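Local coordinates for conserved hypothetical protein (PDB 2AP3) that is of unknown function but belongs to a family of putative cell-wall binding lipoproteins and folds into a bundle of long helices, at residues A[35-49]-A[71-85]. Sequence-based numbering, arbitrary orientation.
Sequences IKTVGKKIAELDEKK and LIKNADDRLKEFEKE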
loop_
_atom_site.group_PDB
_atom_site.type_symbol
_atom_site.label_atom_id
_atom_site.label_comp_id
_atom_site.label_asym_id
_atom_site.label_seq_id
_atom_site.Cartn_x
_atom_site.Cartn_y
_atom_site.Cartn_z
ATOM N N ILE A 35 4.686 6.946 3.240
ATOM C CA ILE A 35 3.886 6.269 2.206
ATOM C C ILE A 35 3.044 7.291 1.429
ATOM O O ILE A 35 2.825 7.134 0.215
ATOM C CB ILE A 35 3.013 5.116 2.810
ATOM C CG1 ILE A 35 3.938 4.064 3.441
ATOM C CG2 ILE A 35 2.056 4.513 1.772
ATOM C CD1 ILE A 35 3.191 2.952 4.147
ATOM N N LYS A 36 2.583 8.348 2.105
ATOM C CA LYS A 36 1.865 9.405 1.399
ATOM C C LYS A 36 2.763 10.124 0.381
ATOM O O LYS A 36 2.341 10.416 -0.740
ATOM C CB LYS A 36 1.262 10.412 2.385
ATOM C CG LYS A 36 0.077 9.869 3.176
ATOM C CD LYS A 36 -1.133 9.583 2.290
ATOM C CE LYS A 36 -2.379 9.356 3.144
ATOM N NZ LYS A 36 -3.499 8.781 2.347
ATOM N N THR A 37 4.018 10.363 0.759
ATOM C CA THR A 37 4.989 11.015 -0.129
ATOM C C THR A 37 5.278 10.122 -1.331
ATOM O O THR A 37 5.356 10.605 -2.478
ATOM C CB THR A 37 6.301 11.309 0.633
ATOM O OG1 THR A 37 6.002 12.135 1.762
ATOM C CG2 THR A 37 7.302 12.066 -0.258
ATOM N N VAL A 38 5.416 8.822 -1.084
ATOM C CA VAL A 38 5.571 7.855 -2.198
ATOM C C VAL A 38 4.402 7.952 -3.191
ATOM O O VAL A 38 4.589 8.004 -4.413
ATOM C CB VAL A 38 5.669 6.398 -1.661
ATOM C CG1 VAL A 38 5.560 5.395 -2.803
ATOM C CG2 VAL A 38 6.959 6.225 -0.853
ATOM N N GLY A 39 3.182 7.956 -2.671
ATOM C CA GLY A 39 1.997 8.103 -3.511
ATOM C C GLY A 39 2.015 9.352 -4.359
ATOM O O GLY A 39 1.660 9.297 -5.534
ATOM N N LYS A 40 2.429 10.476 -3.774
ATOM C CA LYS A 40 2.541 11.713 -4.562
ATOM C C LYS A 40 3.596 11.597 -5.660
ATOM O O LYS A 40 3.385 12.037 -6.786
ATOM C CB LYS A 40 2.830 12.906 -3.665
ATOM C CG LYS A 40 1.650 13.278 -2.803
ATOM C CD LYS A 40 2.018 14.429 -1.884
ATOM C CE LYS A 40 0.956 14.644 -0.819
ATOM N NZ LYS A 40 1.224 15.940 -0.111
ATOM N N LYS A 41 4.733 10.985 -5.331
ATOM C CA LYS A 41 5.829 10.882 -6.293
ATOM C C LYS A 41 5.429 9.944 -7.438
ATOM O O LYS A 41 5.703 10.217 -8.602
ATOM C CB LYS A 41 7.086 10.371 -5.597
ATOM C CG LYS A 41 7.711 11.407 -4.666
ATOM C CD LYS A 41 8.501 12.466 -5.403
ATOM C CE LYS A 41 8.787 13.669 -4.502
ATOM N NZ LYS A 41 9.404 13.330 -3.185
ATOM N N ILE A 42 4.755 8.844 -7.110
ATOM C CA ILE A 42 4.270 7.942 -8.141
ATOM C C ILE A 42 3.184 8.611 -8.985
ATOM O O ILE A 42 3.183 8.478 -10.217
ATOM C CB ILE A 42 3.823 6.592 -7.553
ATOM C CG1 ILE A 42 5.071 5.831 -7.075
ATOM C CG2 ILE A 42 3.077 5.743 -8.610
ATOM C CD1 ILE A 42 4.699 4.561 -6.308
ATOM N N ALA A 43 2.344 9.417 -8.358
ATOM C CA ALA A 43 1.334 10.159 -9.140
ATOM C C ALA A 43 1.986 11.117 -10.151
ATOM O O ALA A 43 1.541 11.228 -11.303
ATOM C CB ALA A 43 0.361 10.903 -8.229
ATOM N N GLU A 44 3.051 11.802 -9.738
ATOM C CA GLU A 44 3.804 12.649 -10.652
ATOM C C GLU A 44 4.369 11.822 -11.806
ATOM O O GLU A 44 4.283 12.233 -12.970
ATOM C CB GLU A 44 4.908 13.406 -9.921
ATOM C CG GLU A 44 4.415 14.362 -8.829
ATOM C CD GLU A 44 3.880 15.683 -9.361
ATOM O OE1 GLU A 44 4.056 15.962 -10.563
ATOM O OE2 GLU A 44 3.296 16.452 -8.551
ATOM N N LEU A 45 4.900 10.635 -11.484
ATOM C CA LEU A 45 5.436 9.765 -12.520
ATOM C C LEU A 45 4.355 9.277 -13.485
ATOM O O LEU A 45 4.590 9.195 -14.693
ATOM C CB LEU A 45 6.165 8.582 -11.871
ATOM C CG LEU A 45 7.534 8.959 -11.291
ATOM C CD1 LEU A 45 8.002 7.886 -10.298
ATOM C CD2 LEU A 45 8.562 9.183 -12.395
ATOM N N ASP A 46 3.160 9.031 -12.945
ATOM C CA ASP A 46 2.011 8.571 -13.752
ATOM C C ASP A 46 1.620 9.704 -14.715
ATOM O O ASP A 46 1.297 9.458 -15.878
ATOM C CB ASP A 46 0.804 8.239 -12.858
ATOM C CG ASP A 46 0.934 6.903 -12.116
ATOM O OD1 ASP A 46 1.727 6.075 -12.547
ATOM O OD2 ASP A 46 0.191 6.686 -11.134
ATOM N N GLU A 47 1.673 10.949 -14.239
ATOM C CA GLU A 47 1.347 12.070 -15.118
ATOM C C GLU A 47 2.379 12.259 -16.221
ATOM O O GLU A 47 2.014 12.521 -17.373
ATOM C CB GLU A 47 1.147 13.363 -14.315
ATOM C CG GLU A 47 -0.157 13.362 -13.530
ATOM C CD GLU A 47 -1.384 13.092 -14.405
ATOM O OE1 GLU A 47 -1.622 13.871 -15.360
ATOM O OE2 GLU A 47 -2.098 12.106 -14.148
ATOM N N LYS A 48 3.654 12.032 -15.896
ATOM C CA LYS A 48 4.705 12.136 -16.900
ATOM C C LYS A 48 4.550 11.047 -17.964
ATOM O O LYS A 48 4.722 11.310 -19.151
ATOM C CB LYS A 48 6.083 12.055 -16.250
ATOM C CG LYS A 48 6.562 13.364 -15.659
ATOM C CD LYS A 48 7.969 13.173 -15.116
ATOM C CE LYS A 48 8.459 14.385 -14.364
ATOM N NZ LYS A 48 7.693 14.721 -13.114
ATOM N N LYS A 49 4.196 9.842 -17.510
ATOM C CA LYS A 49 3.934 8.707 -18.407
ATOM C C LYS A 49 2.857 9.072 -19.402
ATOM O O LYS A 49 3.046 8.871 -20.599
ATOM C CB LYS A 49 3.502 7.473 -17.605
ATOM C CG LYS A 49 3.336 6.223 -18.472
ATOM C CD LYS A 49 2.895 5.068 -17.590
ATOM C CE LYS A 49 2.519 3.823 -18.378
ATOM N NZ LYS A 49 1.185 3.981 -19.033
ATOM N N LEU A 71 9.616 5.576 -21.467
ATOM C CA LEU A 71 8.556 4.763 -20.863
ATOM C C LEU A 71 9.117 3.599 -20.050
ATOM O O LEU A 71 8.609 3.292 -18.976
ATOM C CB LEU A 71 7.586 4.264 -21.921
ATOM C CG LEU A 71 6.629 5.354 -22.411
ATOM C CD1 LEU A 71 6.015 4.927 -23.746
ATOM C CD2 LEU A 71 5.550 5.664 -21.346
ATOM N N ILE A 72 10.213 3.007 -20.531
ATOM C CA ILE A 72 10.879 1.924 -19.799
ATOM C C ILE A 72 11.434 2.488 -18.506
ATOM O O ILE A 72 11.167 1.949 -17.433
ATOM C CB ILE A 72 12.005 1.295 -20.638
ATOM C CG1 ILE A 72 11.395 0.570 -21.839
ATOM C CG2 ILE A 72 12.868 0.339 -19.779
ATOM C CD1 ILE A 72 12.420 0.092 -22.874
ATOM N N LYS A 73 12.148 3.613 -18.614
ATOM C CA LYS A 73 12.747 4.255 -17.435
ATOM C C LYS A 73 11.666 4.607 -16.423
ATOM O O LYS A 73 11.836 4.417 -15.210
ATOM C CB LYS A 73 13.485 5.530 -17.826
ATOM C CG LYS A 73 14.235 6.204 -16.658
ATOM C CD LYS A 73 15.112 7.354 -17.107
ATOM C CE LYS A 73 15.751 8.064 -15.918
ATOM N NZ LYS A 73 14.763 8.787 -15.076
ATOM N N ASN A 74 10.551 5.126 -16.934
ATOM C CA ASN A 74 9.451 5.551 -16.076
ATOM C C ASN A 74 8.823 4.377 -15.288
ATOM O O ASN A 74 8.459 4.518 -14.100
ATOM C CB ASN A 74 8.419 6.298 -16.932
ATOM C CG ASN A 74 7.191 6.699 -16.142
ATOM O OD1 ASN A 74 6.253 5.924 -15.953
ATOM N ND2 ASN A 74 7.189 7.946 -15.676
ATOM N N ALA A 75 8.724 3.219 -15.936
ATOM C CA ALA A 75 8.243 2.021 -15.222
ATOM C C ALA A 75 9.244 1.639 -14.127
ATOM O O ALA A 75 8.845 1.387 -12.975
ATOM C CB ALA A 75 8.001 0.889 -16.201
ATOM N N ASP A 76 10.542 1.631 -14.456
ATOM C CA ASP A 76 11.584 1.415 -13.422
ATOM C C ASP A 76 11.466 2.419 -12.276
ATOM O O ASP A 76 11.604 2.057 -11.100
ATOM C CB ASP A 76 13.007 1.449 -14.010
ATOM C CG ASP A 76 13.285 0.290 -14.912
ATOM O OD1 ASP A 76 12.684 -0.791 -14.743
ATOM O OD2 ASP A 76 14.149 0.459 -15.806
ATOM N N ASP A 77 11.194 3.673 -12.623
ATOM C CA ASP A 77 11.169 4.738 -11.635
ATOM C C ASP A 77 9.998 4.541 -10.686
ATOM O O ASP A 77 10.110 4.762 -9.483
ATOM C CB ASP A 77 11.024 6.104 -12.335
ATOM C CG ASP A 77 12.292 6.557 -13.014
ATOM O OD1 ASP A 77 13.360 5.956 -12.791
ATOM O OD2 ASP A 77 12.177 7.528 -13.810
ATOM N N ARG A 78 8.867 4.120 -11.232
ATOM C CA ARG A 78 7.692 3.889 -10.392
ATOM C C ARG A 78 7.917 2.707 -9.465
ATOM O O ARG A 78 7.635 2.775 -8.273
ATOM C CB ARG A 78 6.444 3.698 -11.255
ATOM C CG ARG A 78 5.984 5.021 -11.873
ATOM C CD ARG A 78 4.749 4.840 -12.772
ATOM N NE ARG A 78 5.030 4.130 -14.023
ATOM C CZ ARG A 78 4.295 3.134 -14.507
ATOM N NH1 ARG A 78 3.213 2.704 -13.864
ATOM N NH2 ARG A 78 4.641 2.575 -15.665
ATOM N N LEU A 79 8.480 1.622 -9.998
ATOM C CA LEU A 79 8.813 0.496 -9.135
ATOM C C LEU A 79 9.828 0.854 -8.048
ATOM O O LEU A 79 9.708 0.402 -6.887
ATOM C CB LEU A 79 9.349 -0.656 -9.984
ATOM C CG LEU A 79 8.312 -1.338 -10.863
ATOM C CD1 LEU A 79 8.977 -2.195 -11.948
ATOM C CD2 LEU A 79 7.304 -2.191 -10.016
ATOM N N LYS A 80 10.819 1.660 -8.394
ATOM C CA LYS A 80 11.846 2.038 -7.426
ATOM C C LYS A 80 11.200 2.874 -6.310
ATOM O O LYS A 80 11.421 2.630 -5.104
ATOM C CB LYS A 80 12.964 2.807 -8.120
ATOM C CG LYS A 80 14.119 3.233 -7.210
ATOM C CD LYS A 80 14.753 2.038 -6.494
ATOM C CE LYS A 80 15.405 1.084 -7.499
ATOM N NZ LYS A 80 16.000 -0.152 -6.874
ATOM N N GLU A 81 10.392 3.861 -6.691
ATOM C CA GLU A 81 9.704 4.659 -5.685
ATOM C C GLU A 81 8.805 3.775 -4.814
ATOM O O GLU A 81 8.762 3.932 -3.586
ATOM C CB GLU A 81 8.925 5.802 -6.372
ATOM C CG GLU A 81 8.344 6.842 -5.429
ATOM C CD GLU A 81 9.363 7.532 -4.520
ATOM O OE1 GLU A 81 10.559 7.712 -4.884
ATOM O OE2 GLU A 81 8.932 7.944 -3.432
ATOM N N PHE A 82 8.114 2.805 -5.419
ATOM C CA PHE A 82 7.229 1.935 -4.642
ATOM C C PHE A 82 7.970 1.110 -3.585
ATOM O O PHE A 82 7.390 0.766 -2.565
ATOM C CB PHE A 82 6.397 1.060 -5.566
ATOM C CG PHE A 82 5.347 0.259 -4.868
ATOM C CD1 PHE A 82 4.250 0.884 -4.287
ATOM C CD2 PHE A 82 5.448 -1.110 -4.785
ATOM C CE1 PHE A 82 3.265 0.123 -3.654
ATOM C CE2 PHE A 82 4.471 -1.885 -4.141
ATOM C CZ PHE A 82 3.384 -1.245 -3.572
ATOM N N GLU A 83 9.249 0.820 -3.821
ATOM C CA GLU A 83 10.062 0.097 -2.819
ATOM C C GLU A 83 9.978 0.784 -1.461
ATOM O O GLU A 83 9.987 0.104 -0.428
ATOM C CB GLU A 83 11.532 0.052 -3.226
ATOM C CG GLU A 83 11.806 -0.824 -4.437
ATOM C CD GLU A 83 13.304 -0.977 -4.738
ATOM O OE1 GLU A 83 14.130 -0.936 -3.782
ATOM O OE2 GLU A 83 13.662 -1.132 -5.916
ATOM N N LYS A 84 9.965 2.120 -1.461
ATOM C CA LYS A 84 9.900 2.874 -0.205
ATOM C C LYS A 84 8.617 2.544 0.571
ATOM O O LYS A 84 8.640 2.464 1.802
ATOM C CB LYS A 84 10.029 4.382 -0.447
ATOM C CG LYS A 84 11.374 4.816 -1.020
ATOM C CD LYS A 84 11.280 6.262 -1.479
ATOM C CE LYS A 84 12.512 6.715 -2.230
ATOM N NZ LYS A 84 12.414 8.147 -2.687
ATOM N N GLU A 85 7.503 2.367 -0.142
ATOM C CA GLU A 85 6.234 1.963 0.505
ATOM C C GLU A 85 6.359 0.552 1.073
ATOM O O GLU A 85 5.979 0.288 2.212
ATOM C CB GLU A 85 5.039 2.077 -0.457
ATOM C CG GLU A 85 3.734 1.504 0.149
ATOM C CD GLU A 85 2.488 1.809 -0.679
ATOM O OE1 GLU A 85 2.520 2.767 -1.501
ATOM O OE2 GLU A 85 1.477 1.061 -0.525
HETATM O O HOH W 1 1.712 5.364 -1.719
HETATM O O HOH W 2 1.835 3.571 -11.437
#
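Segments 35-49 and 71-85 pack as antiparallel helices, their axes 169° apart in direction and 8.8 Å at closest approach. Val38 is a knob in a hole formed by Glu81, Phe82, Lys84 and Glu85, its CG2 3.6 Å from Lys84 CB. Ile42 CG1 crosses Glu81 at a slant, 3.8 Å from Glu81 CG, and Ile42 CD1 comes to the edge of the Phe82 ring. Leu45 and Arg78 run alongside in opposite senses, Leu45 CB 3.6 Å from Arg78 CG.

Toward the Lys49 end the polar contacts gather on Asn74. With CG anti to the backbone N (chi1 176°), its ND2 reaches across and donates to Leu45 O at 3.0 Å, from the face opposite Lys49 N. Asn74 OD1 accepts a bent bond (136°) from Arg78 NE, 2.9 Å away above the carbonyl plane. Lys49 CD lies over one guanidinium face, toward its rim, 3.6 Å from Arg78 NH2; water 2 links Arg78 NH1 to Asp46 OD1. At the Ile35 end water 1 donates to Ile35 O and Glu85 OE1.

Buried Asn74 and Arg78 thus have their polar groups engaged in a mixed seam, and Arg78 NH2, salt-bridged to Glu143, and Glu85 OE2, hydrogen-bonded to His129, tie helix 61-96 to helix 109-150.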